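Local coordinates for protein UDP-glucose:anthocyanidin 3-O-glucosyltransferase (Clitoria ternatea, PDB 4REL) that belongs to the plant glycosyltransferases of the GT-B fold, whose two Rossmann-like domains face each other across a cleft, at residues P168-Q180 and G366-I378. Sequence-based numbering, arbitrary orientation.
With KMP (3,5,7-trihydroxy-2-(4-hydroxyphenyl)-4H-chromen-4-one), chain B.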
# COMPACT_ATOMS: atom_id res chain seq x y z
N PRO A 168 -15.92 9.95 11.93
CA PRO A 168 -15.72 9.34 13.25
C PRO A 168 -14.36 8.65 13.38
O PRO A 168 -13.95 7.88 12.51
CB PRO A 168 -16.88 8.33 13.34
CG PRO A 168 -17.95 8.95 12.49
CD PRO A 168 -17.20 9.54 11.31
N GLY A 169 -13.66 8.97 14.46
CA GLY A 169 -12.37 8.38 14.76
C GLY A 169 -11.21 9.03 14.03
O GLY A 169 -10.04 8.73 14.30
N LEU A 170 -11.52 9.91 13.08
CA LEU A 170 -10.50 10.47 12.20
C LEU A 170 -10.48 12.00 12.24
O LEU A 170 -10.16 12.65 11.24
CB LEU A 170 -10.68 9.97 10.76
CG LEU A 170 -10.51 8.46 10.58
CD1 LEU A 170 -10.82 8.07 9.14
CD2 LEU A 170 -9.11 8.02 10.98
N SER A 171 -10.80 12.56 13.40
CA SER A 171 -10.82 14.01 13.57
C SER A 171 -9.43 14.66 13.46
O SER A 171 -9.32 15.87 13.29
CB SER A 171 -11.48 14.40 14.90
OG SER A 171 -10.70 13.98 16.01
N LYS A 172 -8.37 13.86 13.54
CA LYS A 172 -7.03 14.41 13.33
C LYS A 172 -6.72 14.68 11.86
O LYS A 172 -5.80 15.44 11.56
CB LYS A 172 -5.95 13.50 13.93
CG LYS A 172 -5.88 13.53 15.45
CD LYS A 172 -5.48 14.91 15.96
CE LYS A 172 -5.47 14.97 17.49
NZ LYS A 172 -5.08 16.32 18.01
N LEU A 173 -7.47 14.07 10.94
CA LEU A 173 -7.25 14.31 9.51
C LEU A 173 -7.61 15.76 9.18
O LEU A 173 -8.55 16.32 9.76
CB LEU A 173 -8.09 13.36 8.63
CG LEU A 173 -7.79 11.86 8.73
CD1 LEU A 173 -8.59 11.12 7.69
CD2 LEU A 173 -6.31 11.64 8.49
N ARG A 174 -6.84 16.36 8.28
CA ARG A 174 -7.06 17.75 7.90
C ARG A 174 -7.35 17.89 6.41
O ARG A 174 -7.03 17.01 5.61
CB ARG A 174 -5.82 18.59 8.20
CG ARG A 174 -5.36 18.57 9.63
CD ARG A 174 -4.06 19.33 9.66
NE ARG A 174 -3.47 19.42 10.99
CZ ARG A 174 -2.36 20.11 11.23
NH1 ARG A 174 -1.74 20.74 10.24
NH2 ARG A 174 -1.87 20.16 12.47
N VAL A 175 -7.94 19.02 6.06
CA VAL A 175 -8.16 19.41 4.68
C VAL A 175 -6.92 19.17 3.81
O VAL A 175 -7.01 18.60 2.72
CB VAL A 175 -8.58 20.89 4.63
CG1 VAL A 175 -8.31 21.50 3.27
CG2 VAL A 175 -10.05 21.01 4.99
N GLU A 176 -5.75 19.57 4.31
CA GLU A 176 -4.52 19.46 3.52
C GLU A 176 -4.07 18.02 3.27
O GLU A 176 -3.20 17.77 2.41
CB GLU A 176 -3.39 20.26 4.17
CG GLU A 176 -2.93 19.69 5.49
CD GLU A 176 -1.90 20.57 6.18
OE1 GLU A 176 -0.82 20.78 5.60
OE2 GLU A 176 -2.19 21.06 7.29
N ASP A 177 -4.65 17.06 3.99
CA ASP A 177 -4.28 15.66 3.83
C ASP A 177 -5.07 14.94 2.74
O ASP A 177 -4.69 13.86 2.30
CB ASP A 177 -4.48 14.91 5.15
CG ASP A 177 -3.74 15.55 6.32
OD1 ASP A 177 -2.63 16.07 6.11
OD2 ASP A 177 -4.28 15.51 7.45
N VAL A 178 -6.19 15.54 2.32
CA VAL A 178 -7.13 14.89 1.41
C VAL A 178 -6.51 14.61 0.04
O VAL A 178 -5.83 15.48 -0.52
CB VAL A 178 -8.39 15.76 1.25
CG1 VAL A 178 -9.34 15.18 0.22
CG2 VAL A 178 -9.10 15.90 2.61
N PRO A 179 -6.70 13.39 -0.51
CA PRO A 179 -6.19 13.12 -1.86
C PRO A 179 -6.73 14.14 -2.87
O PRO A 179 -7.94 14.36 -2.92
CB PRO A 179 -6.76 11.73 -2.17
CG PRO A 179 -6.87 11.07 -0.83
CD PRO A 179 -7.31 12.19 0.10
N GLN A 180 -5.84 14.76 -3.64
CA GLN A 180 -6.29 15.75 -4.62
C GLN A 180 -7.28 15.13 -5.62
O GLN A 180 -8.21 15.80 -6.05
CB GLN A 180 -5.11 16.37 -5.36
CG GLN A 180 -5.50 17.47 -6.34
CD GLN A 180 -6.10 18.67 -5.66
OE1 GLN A 180 -5.58 19.14 -4.64
NE2 GLN A 180 -7.21 19.17 -6.20
N GLY A 366 -1.76 10.41 -3.92
CA GLY A 366 -2.83 9.53 -3.46
C GLY A 366 -3.20 9.68 -2.00
O GLY A 366 -3.42 10.80 -1.53
N ASP A 367 -3.28 8.56 -1.28
CA ASP A 367 -3.62 8.60 0.14
C ASP A 367 -2.40 8.62 1.07
O ASP A 367 -2.52 8.35 2.26
CB ASP A 367 -4.58 7.47 0.54
CG ASP A 367 -3.98 6.07 0.37
OD1 ASP A 367 -2.81 5.94 -0.03
OD2 ASP A 367 -4.69 5.09 0.68
N GLN A 368 -1.23 8.93 0.52
CA GLN A 368 -0.02 9.04 1.33
C GLN A 368 -0.16 10.11 2.40
O GLN A 368 0.39 9.99 3.49
CB GLN A 368 1.19 9.32 0.43
CG GLN A 368 1.53 8.12 -0.45
CD GLN A 368 2.49 8.44 -1.58
OE1 GLN A 368 3.03 9.55 -1.68
NE2 GLN A 368 2.70 7.46 -2.44
N GLY A 369 -0.92 11.16 2.08
CA GLY A 369 -1.16 12.23 3.03
C GLY A 369 -1.97 11.78 4.23
O GLY A 369 -1.74 12.24 5.36
N ILE A 370 -2.90 10.86 3.99
CA ILE A 370 -3.68 10.29 5.08
C ILE A 370 -2.76 9.48 5.98
O ILE A 370 -2.82 9.59 7.21
CB ILE A 370 -4.83 9.39 4.56
CG1 ILE A 370 -5.73 10.15 3.59
CG2 ILE A 370 -5.61 8.83 5.74
CD1 ILE A 370 -6.39 11.41 4.18
N ALA A 371 -1.92 8.65 5.37
CA ALA A 371 -0.97 7.83 6.11
C ALA A 371 -0.04 8.69 6.95
O ALA A 371 0.21 8.39 8.12
CB ALA A 371 -0.18 6.93 5.16
N ALA A 372 0.47 9.77 6.35
CA ALA A 372 1.41 10.65 7.04
C ALA A 372 0.73 11.26 8.27
O ALA A 372 1.34 11.33 9.34
CB ALA A 372 1.92 11.75 6.10
N ARG A 373 -0.51 11.69 8.11
CA ARG A 373 -1.25 12.27 9.23
C ARG A 373 -1.50 11.25 10.34
O ARG A 373 -1.39 11.57 11.53
CB ARG A 373 -2.59 12.87 8.77
CG ARG A 373 -3.43 13.51 9.90
CD ARG A 373 -2.73 14.76 10.47
NE ARG A 373 -2.45 15.70 9.40
CZ ARG A 373 -1.55 16.67 9.47
NH1 ARG A 373 -0.84 16.86 10.58
NH2 ARG A 373 -1.36 17.46 8.42
N VAL A 374 -1.88 10.03 9.97
CA VAL A 374 -2.11 8.98 10.96
C VAL A 374 -0.81 8.71 11.72
O VAL A 374 -0.79 8.62 12.95
CB VAL A 374 -2.65 7.68 10.31
CG1 VAL A 374 -2.69 6.54 11.32
CG2 VAL A 374 -4.05 7.91 9.74
N ILE A 375 0.28 8.63 10.97
CA ILE A 375 1.58 8.37 11.57
C ILE A 375 1.96 9.45 12.60
O ILE A 375 2.38 9.15 13.72
CB ILE A 375 2.67 8.25 10.48
CG1 ILE A 375 2.58 6.88 9.80
CG2 ILE A 375 4.05 8.44 11.08
CD1 ILE A 375 3.27 6.81 8.44
N GLN A 376 1.80 10.71 12.22
CA GLN A 376 2.22 11.79 13.11
C GLN A 376 1.24 12.05 14.26
O GLN A 376 1.67 12.25 15.40
CB GLN A 376 2.41 13.10 12.34
CG GLN A 376 2.96 14.23 13.22
CD GLN A 376 3.09 15.54 12.48
OE1 GLN A 376 4.11 15.82 11.84
NE2 GLN A 376 2.04 16.37 12.56
N ASP A 377 -0.06 12.09 13.96
CA ASP A 377 -1.03 12.64 14.93
C ASP A 377 -1.91 11.62 15.64
O ASP A 377 -2.53 11.92 16.66
CB ASP A 377 -1.89 13.72 14.27
CG ASP A 377 -1.12 14.99 13.99
OD1 ASP A 377 0.06 15.07 14.37
OD2 ASP A 377 -1.71 15.93 13.40
N ILE A 378 -1.96 10.40 15.10
CA ILE A 378 -2.76 9.36 15.71
C ILE A 378 -1.88 8.32 16.41
O ILE A 378 -1.88 8.23 17.64
CB ILE A 378 -3.72 8.72 14.68
CG1 ILE A 378 -4.68 9.79 14.16
CG2 ILE A 378 -4.49 7.57 15.31
CD1 ILE A 378 -5.69 9.25 13.14
C1 KMP B . -6.04 7.62 -3.55
C2 KMP B . -5.47 6.39 -3.25
C3 KMP B . -4.58 5.76 -4.24
C4 KMP B . -4.30 6.46 -5.52
C5 KMP B . -4.92 7.69 -5.73
C6 KMP B . -5.76 8.25 -4.76
C9 KMP B . -3.94 4.45 -3.98
C10 KMP B . -3.06 3.89 -5.02
C11 KMP B . -2.85 4.68 -6.29
C14 KMP B . -1.97 4.19 -7.39
C15 KMP B . -1.51 2.88 -7.45
C16 KMP B . -0.69 2.46 -8.50
C17 KMP B . -0.33 3.36 -9.49
C18 KMP B . -0.79 4.67 -9.44
C19 KMP B . -1.61 5.08 -8.40
O12 KMP B . -3.47 5.90 -6.46
O13 KMP B . -4.15 3.85 -2.90
O24 KMP B . 0.48 2.95 -10.51
O27 KMP B . -2.46 2.69 -4.79
O29 KMP B . -6.34 9.45 -5.03
O30 KMP B . -5.73 5.76 -2.07
O HOH W 1 -4.26 17.09 12.94
O HOH W 2 -1.22 18.34 14.27
O HOH W 3 -3.60 11.70 1.03
O HOH W 4 -0.45 15.00 4.95
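Arg373, on helix 368-378, reaches into the loop 168-180, and most of its side chain runs along Asp177. Its CB lies 3.4 Å from Asp177 OD2, and CG packs against Leu173 CD2 at 3.7 Å. With CG anti to the backbone N (chi1 -180°) and bends at chi2 and chi3, the chain carries CD past Lys172 O and turns the guanidinium side-on to Asp177. NE gives a 2.7 Å bond to Asp177 OD2, and NH2 donates to the syn lone pair of Asp177 OD1 at 3.0 Å. The backbone N of Arg174 donates to the same OD2 from the opposite face of the carboxylate, which together with the side-on pair should hold the acid's rotation. Here a loop of the N-terminal Rossmann-like domain docks on a helix of the C-terminal one, bridging the two halves of the GT-B fold beside the pocket holding KMP. Arg373 NH1 donates to Asp377 OD2 one helical turn on, while the Arg174 guanidinium lies flat over that of Arg373, planes 17° apart; the carboxylates of Asp177, Asp377 and Glu176, the last also paired with Lys388, probably offset the two like charges. One water joins Lys172 O, Arg174 NE and Asp377 OD2. Nearer KMP, Pro179 CB touches Gly366 O at 3.5 Å.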